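PDB 3DTY: oxidoreductase, Gfo/Idh/MocA family from Pseudomonas syringae pv. tomato, which probably works as a nucleotide-dependent (NAD or NADP) oxidoreductase, pairing a Rossmann-fold domain with an alpha/beta domain, and binds magnesium in the crystal. Local coordinates for residues Asp319-Gly324 / Trp334-Tyr339; Ala342-Ala347 / Val359-Ile364. All coordinates share one frame; numbering follows the deposited sequence.

Overall arrangement
Both contacts belong to helix 330-349, which runs against the Rossmann domain although it lies in the C-terminal part of the chain. Following the chain, the loop after strand 302-306 comes first; in interaction 1 its residues Asp319-Gly324 meet the early turns of the helix, closing a short loop of nine intervening residues. Interaction 2 follows in series: the later turns of the same helix meet Val359-Ile364, the linker between helices 353-357 and 364-382. Neither loop encloses or crosses the other. With centres about 16 Å apart, the two contacts touch where Leu337 packs on Pro362, and since both use helix 330-349 they tie two separate linkers to it.

Interaction 1: residues Asp319-Gly324 / Trp334-Tyr339; sequences DDRIGG and WANLYY
The loop that leads from strand 302-306 into helix 330-349 folds back on the helix it precedes, and the amide of Asn336, in the early turns of that helix, is held between Asp319 and Arg321, which approach it from opposite faces. Arg321 grips the amide side-on through two nitrogens, both directed at one atom: NE and NH2 each lie 3.0 Å from Asn336 OD1. Both bonds are bent, with N-H...O angles of 144° and 142°. The oxygen lies near the guanidinium plane, whereas the two donors arrive from the same face of the amide, tilted out of its plane. An extended run from CG to NE carries the guanidinium over the helix, where Ala335 CB lies beneath one of its faces, 3.5 Å from Arg321 NH2. On the amide face opposite the arginine, the Asp319 carboxylate stacks with the planes 18° apart, and Asp319 CB comes within 3.6 Å of Asn336 ND2. One water accepts from Asn336 ND2 at 3.0 Å and lies near Asp319 O; another accepts from Arg321 NH2 at 2.8 Å. The amide is thus engaged at both ends, since Asn336 ND2 also bonds Gly147 O, which helps fix its rotation. The charged ends have further partners: Asp319 OD2 pairs with Arg340 one turn along the helix, and Arg321 NH1 with Asp37 of the Rossmann domain. The folded-back loop therefore lies where helix 330-349 meets helix 149-159, whose Gln149 touches both Asp319 and Asn336, the loop just after helix 27-35, and a second subunit, whose Phe331 packs on Arg321 and Ile322.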
loop_
_atom_site.group_PDB
_atom_site.type_symbol
_atom_site.label_atom_id
_atom_site.label_comp_id
_atom_site.label_asym_id
_atom_site.label_seq_id
_atom_site.Cartn_x
_atom_site.Cartn_y
_atom_site.Cartn_z
ATOM N N ASP A 319 -11.969 22.489 -8.636
ATOM C CA ASP A 319 -13.097 21.666 -8.217
ATOM C C ASP A 319 -13.077 21.237 -6.753
ATOM O O ASP A 319 -14.091 20.756 -6.240
ATOM C CB ASP A 319 -13.204 20.414 -9.083
ATOM C CG ASP A 319 -13.709 20.713 -10.474
ATOM O OD1 ASP A 319 -14.663 21.501 -10.600
ATOM O OD2 ASP A 319 -13.164 20.152 -11.437
ATOM N N ASP A 320 -11.943 21.394 -6.078
ATOM C CA ASP A 320 -11.868 20.994 -4.674
ATOM C C ASP A 320 -13.067 21.549 -3.908
ATOM O O ASP A 320 -13.450 22.701 -4.098
ATOM C CB ASP A 320 -10.583 21.503 -4.017
ATOM C CG ASP A 320 -9.344 20.740 -4.464
ATOM O OD1 ASP A 320 -9.456 19.557 -4.860
ATOM O OD2 ASP A 320 -8.246 21.327 -4.396
ATOM N N ARG A 321 -13.663 20.719 -3.058
ATOM C CA ARG A 321 -14.804 21.136 -2.252
ATOM C C ARG A 321 -14.455 21.094 -0.759
ATOM O O ARG A 321 -15.271 21.446 0.097
ATOM C CB ARG A 321 -16.011 20.244 -2.554
ATOM C CG ARG A 321 -16.573 20.448 -3.960
ATOM C CD ARG A 321 -17.422 19.265 -4.393
ATOM N NE ARG A 321 -17.840 19.380 -5.790
ATOM C CZ ARG A 321 -18.876 20.100 -6.214
ATOM N NH1 ARG A 321 -19.624 20.778 -5.350
ATOM N NH2 ARG A 321 -19.151 20.157 -7.514
ATOM N N ILE A 322 -13.234 20.663 -0.460
ATOM C CA ILE A 322 -12.750 20.602 0.912
ATOM C C ILE A 322 -11.234 20.447 0.851
ATOM O O ILE A 322 -10.697 20.015 -0.165
ATOM C CB ILE A 322 -13.397 19.431 1.677
ATOM C CG1 ILE A 322 -13.054 19.530 3.165
ATOM C CG2 ILE A 322 -12.957 18.106 1.069
ATOM C CD1 ILE A 322 -13.924 18.654 4.048
ATOM N N GLY A 323 -10.547 20.813 1.928
ATOM C CA GLY A 323 -9.096 20.740 1.938
ATOM C C GLY A 323 -8.461 19.382 1.693
ATOM O O GLY A 323 -9.075 18.340 1.923
ATOM N N GLY A 324 -7.217 19.397 1.223
ATOM C CA GLY A 324 -6.511 18.152 0.972
ATOM C C GLY A 324 -6.368 17.353 2.255
ATOM O O GLY A 324 -6.327 17.917 3.353
ATOM N N TRP A 334 -18.945 13.263 -9.585
ATOM C CA TRP A 334 -20.174 13.383 -10.362
ATOM C C TRP A 334 -20.764 14.786 -10.301
ATOM O O TRP A 334 -21.334 15.269 -11.287
ATOM C CB TRP A 334 -21.210 12.359 -9.900
ATOM C CG TRP A 334 -21.142 11.081 -10.681
ATOM C CD1 TRP A 334 -20.086 10.214 -10.757
ATOM C CD2 TRP A 334 -22.158 10.553 -11.539
ATOM N NE1 TRP A 334 -20.383 9.178 -11.614
ATOM C CE2 TRP A 334 -21.650 9.363 -12.108
ATOM C CE3 TRP A 334 -23.453 10.971 -11.884
ATOM C CZ2 TRP A 334 -22.391 8.583 -13.003
ATOM C CZ3 TRP A 334 -24.191 10.195 -12.773
ATOM C CH2 TRP A 334 -23.655 9.014 -13.323
ATOM N N ALA A 335 -20.634 15.445 -9.155
ATOM C CA ALA A 335 -21.144 16.804 -9.035
ATOM C C ALA A 335 -20.274 17.696 -9.920
ATOM O O ALA A 335 -20.775 18.618 -10.559
ATOM C CB ALA A 335 -21.090 17.281 -7.582
ATOM N N ASN A 336 -18.972 17.412 -9.958
ATOM C CA ASN A 336 -18.049 18.196 -10.781
ATOM C C ASN A 336 -18.413 18.021 -12.255
ATOM O O ASN A 336 -18.319 18.959 -13.057
ATOM C CB ASN A 336 -16.597 17.747 -10.557
ATOM C CG ASN A 336 -16.097 18.041 -9.144
ATOM O OD1 ASN A 336 -16.615 18.926 -8.459
ATOM N ND2 ASN A 336 -15.069 17.308 -8.712
ATOM N N LEU A 337 -18.826 16.812 -12.608
ATOM C CA LEU A 337 -19.210 16.518 -13.978
ATOM C C LEU A 337 -20.485 17.276 -14.330
ATOM O O LEU A 337 -20.531 18.004 -15.321
ATOM C CB LEU A 337 -19.440 15.020 -14.155
ATOM C CG LEU A 337 -19.825 14.581 -15.570
ATOM C CD1 LEU A 337 -18.650 14.782 -16.500
ATOM C CD2 LEU A 337 -20.238 13.120 -15.566
ATOM N N TYR A 338 -21.522 17.104 -13.517
ATOM C CA TYR A 338 -22.783 17.786 -13.779
ATOM C C TYR A 338 -22.614 19.303 -13.845
ATOM O O TYR A 338 -23.354 19.982 -14.554
ATOM C CB TYR A 338 -23.826 17.434 -12.717
ATOM C CG TYR A 338 -24.841 16.412 -13.188
ATOM C CD1 TYR A 338 -24.612 15.042 -13.045
ATOM C CD2 TYR A 338 -26.023 16.817 -13.798
ATOM C CE1 TYR A 338 -25.555 14.096 -13.503
ATOM C CE2 TYR A 338 -26.959 15.893 -14.256
ATOM C CZ TYR A 338 -26.725 14.541 -14.106
ATOM O OH TYR A 338 -27.671 13.651 -14.569
ATOM N N TYR A 339 -21.647 19.827 -13.103
ATOM C CA TYR A 339 -21.399 21.258 -13.106
ATOM C C TYR A 339 -20.874 21.676 -14.475
ATOM O O TYR A 339 -21.211 22.747 -14.970
ATOM C CB TYR A 339 -20.386 21.636 -12.024
ATOM C CG TYR A 339 -20.127 23.125 -11.935
ATOM C CD1 TYR A 339 -21.142 24.003 -11.563
ATOM C CD2 TYR A 339 -18.869 23.657 -12.233
ATOM C CE1 TYR A 339 -20.911 25.374 -11.490
ATOM C CE2 TYR A 339 -18.629 25.024 -12.163
ATOM C CZ TYR A 339 -19.654 25.875 -11.793
ATOM O OH TYR A 339 -19.431 27.230 -11.740
HETATM O O HOH W 1 -14.859 17.783 -5.748
HETATM O O HOH W 2 -15.974 20.857 -12.568
HETATM O O HOH W 3 -21.526 21.294 -8.454
#

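Interaction 2: residues Ala342-Ala347 / Val359-Ile364; sequences ALAMDA and VRYPGI
Ala344 sets its methyl group over one face of the Tyr361 ring, a CH-pi contact in which Ala344 CB stands 3.8 Å from the ring centroid and 20° off its normal. The methyl is displaced toward the rim, and its nearest ring atom is Tyr361 CE2, 3.6 Å from Ala344 CB. Val359, two residues earlier, adds its two branches to the same helical surface. Its CG1 lies 4.3 Å from Ala344 CB, while CG2 meets the root of the preceding side chain, with Val359 CG2 4.1 Å from Leu343 CB. The valine fork thus reaches two successive helix residues: CG1 is anti to the backbone N (chi1 -179°), and CG2 takes the position beside it. For Tyr361, a chi1 of 76° places CG between the backbone N and the carbonyl carbon, with the ring standing beside the helix and one face over Ala344.

Further out, Arg340 and Phe341 of helix 330-349 also touch Tyr361, and Pro362 packs on Leu337 and Phe341 while its backbone pairs with Val141. These contacts hold the linker against the helix just before Gly363, at the N-cap position of helix 364-382. Met345, present as selenomethionine, points away from this contact and touches Ile13, His111 and Val113 on Rossmann strands. No hydrogen bond crosses between 342-347 and 359-364; their association rests on apolar and CH-pi contacts, and so on shape and close approach, and the short alanine side chain probably lets the ring approach the helix closely.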
loop_
_atom_site.group_PDB
_atom_site.type_symbol
_atom_site.label_atom_id
_atom_site.label_comp_id
_atom_site.label_asym_id
_atom_site.label_seq_id
_atom_site.Cartn_x
_atom_site.Cartn_y
_atom_site.Cartn_z
ATOM N N ALA A 342 -23.601 21.776 -16.966
ATOM C CA ALA A 342 -24.332 23.036 -16.826
ATOM C C ALA A 342 -23.593 24.184 -17.514
ATOM O O ALA A 342 -24.210 25.039 -18.144
ATOM C CB ALA A 342 -24.548 23.360 -15.345
ATOM N N LEU A 343 -22.271 24.205 -17.385
ATOM C CA LEU A 343 -21.476 25.249 -18.025
ATOM C C LEU A 343 -21.574 25.097 -19.544
ATOM O O LEU A 343 -21.679 26.084 -20.271
ATOM C CB LEU A 343 -20.009 25.161 -17.575
ATOM C CG LEU A 343 -19.737 25.554 -16.118
ATOM C CD1 LEU A 343 -18.250 25.381 -15.776
ATOM C CD2 LEU A 343 -20.186 26.993 -15.900
ATOM N N ALA A 344 -21.556 23.858 -20.021
ATOM C CA ALA A 344 -21.646 23.616 -21.459
ATOM C C ALA A 344 -23.018 24.062 -21.975
ATOM O O ALA A 344 -23.135 24.662 -23.046
ATOM C CB ALA A 344 -21.413 22.133 -21.760
HETATM N N MSE A 345 -24.058 23.784 -21.200
HETATM C CA MSE A 345 -25.403 24.172 -21.598
HETATM C C MSE A 345 -25.527 25.686 -21.717
HETATM O O MSE A 345 -26.112 26.201 -22.673
HETATM C CB MSE A 345 -26.421 23.661 -20.580
HETATM C CG MSE A 345 -26.494 22.154 -20.501
HETATM SE SE MSE A 345 -27.766 21.551 -19.202
HETATM C CE MSE A 345 -27.401 19.645 -19.288
ATOM N N ASP A 346 -24.972 26.392 -20.739
ATOM C CA ASP A 346 -25.030 27.844 -20.711
ATOM C C ASP A 346 -24.238 28.481 -21.843
ATOM O O ASP A 346 -24.685 29.457 -22.444
ATOM C CB ASP A 346 -24.513 28.363 -19.370
ATOM C CG ASP A 346 -24.812 29.838 -19.169
ATOM O OD1 ASP A 346 -25.975 30.168 -18.857
ATOM O OD2 ASP A 346 -23.891 30.665 -19.313
ATOM N N ALA A 347 -23.060 27.942 -22.130
ATOM C CA ALA A 347 -22.237 28.485 -23.205
ATOM C C ALA A 347 -22.956 28.262 -24.530
ATOM O O ALA A 347 -22.964 29.137 -25.401
ATOM C CB ALA A 347 -20.880 27.804 -23.229
ATOM N N VAL A 359 -14.779 24.264 -21.975
ATOM C CA VAL A 359 -15.401 23.366 -21.003
ATOM C C VAL A 359 -15.055 21.918 -21.339
ATOM O O VAL A 359 -15.553 21.364 -22.321
ATOM C CB VAL A 359 -16.937 23.518 -20.995
ATOM C CG1 VAL A 359 -17.548 22.585 -19.961
ATOM C CG2 VAL A 359 -17.314 24.960 -20.709
ATOM N N ARG A 360 -14.196 21.316 -20.521
ATOM C CA ARG A 360 -13.765 19.934 -20.723
ATOM C C ARG A 360 -14.789 18.998 -20.098
ATOM O O ARG A 360 -14.835 18.844 -18.877
ATOM C CB ARG A 360 -12.409 19.712 -20.052
ATOM C CG ARG A 360 -11.383 18.948 -20.873
ATOM C CD ARG A 360 -10.088 18.803 -20.075
ATOM N NE ARG A 360 -9.778 20.030 -19.342
ATOM C CZ ARG A 360 -9.182 21.097 -19.864
ATOM N NH1 ARG A 360 -8.807 21.102 -21.139
ATOM N NH2 ARG A 360 -8.988 22.174 -19.113
ATOM N N TYR A 361 -15.608 18.369 -20.930
ATOM C CA TYR A 361 -16.629 17.465 -20.424
ATOM C C TYR A 361 -16.931 16.384 -21.450
ATOM O O TYR A 361 -16.695 16.564 -22.645
ATOM C CB TYR A 361 -17.916 18.239 -20.125
ATOM C CG TYR A 361 -18.720 18.606 -21.356
ATOM C CD1 TYR A 361 -19.920 17.953 -21.651
ATOM C CD2 TYR A 361 -18.276 19.596 -22.237
ATOM C CE1 TYR A 361 -20.658 18.277 -22.793
ATOM C CE2 TYR A 361 -19.004 19.925 -23.382
ATOM C CZ TYR A 361 -20.193 19.259 -23.651
ATOM O OH TYR A 361 -20.905 19.568 -24.788
ATOM N N PRO A 362 -17.449 15.238 -20.989
ATOM C CA PRO A 362 -17.778 14.157 -21.916
ATOM C C PRO A 362 -19.077 14.535 -22.626
ATOM O O PRO A 362 -20.163 14.364 -22.070
ATOM C CB PRO A 362 -17.944 12.954 -20.996
ATOM C CG PRO A 362 -18.498 13.566 -19.742
ATOM C CD PRO A 362 -17.668 14.829 -19.589
ATOM N N GLY A 363 -18.950 15.065 -23.843
ATOM C CA GLY A 363 -20.112 15.470 -24.617
ATOM C C GLY A 363 -20.441 14.518 -25.758
ATOM O O GLY A 363 -19.993 13.371 -25.764
ATOM N N ILE A 364 -21.216 14.991 -26.734
ATOM C CA ILE A 364 -21.615 14.159 -27.862
ATOM C C ILE A 364 -20.444 13.430 -28.534
ATOM O O ILE A 364 -20.562 12.261 -28.893
ATOM C CB ILE A 364 -22.393 14.984 -28.933
ATOM C CG1 ILE A 364 -22.972 14.040 -29.988
ATOM C CG2 ILE A 364 -21.482 16.019 -29.589
ATOM C CD1 ILE A 364 -23.941 13.023 -29.405
#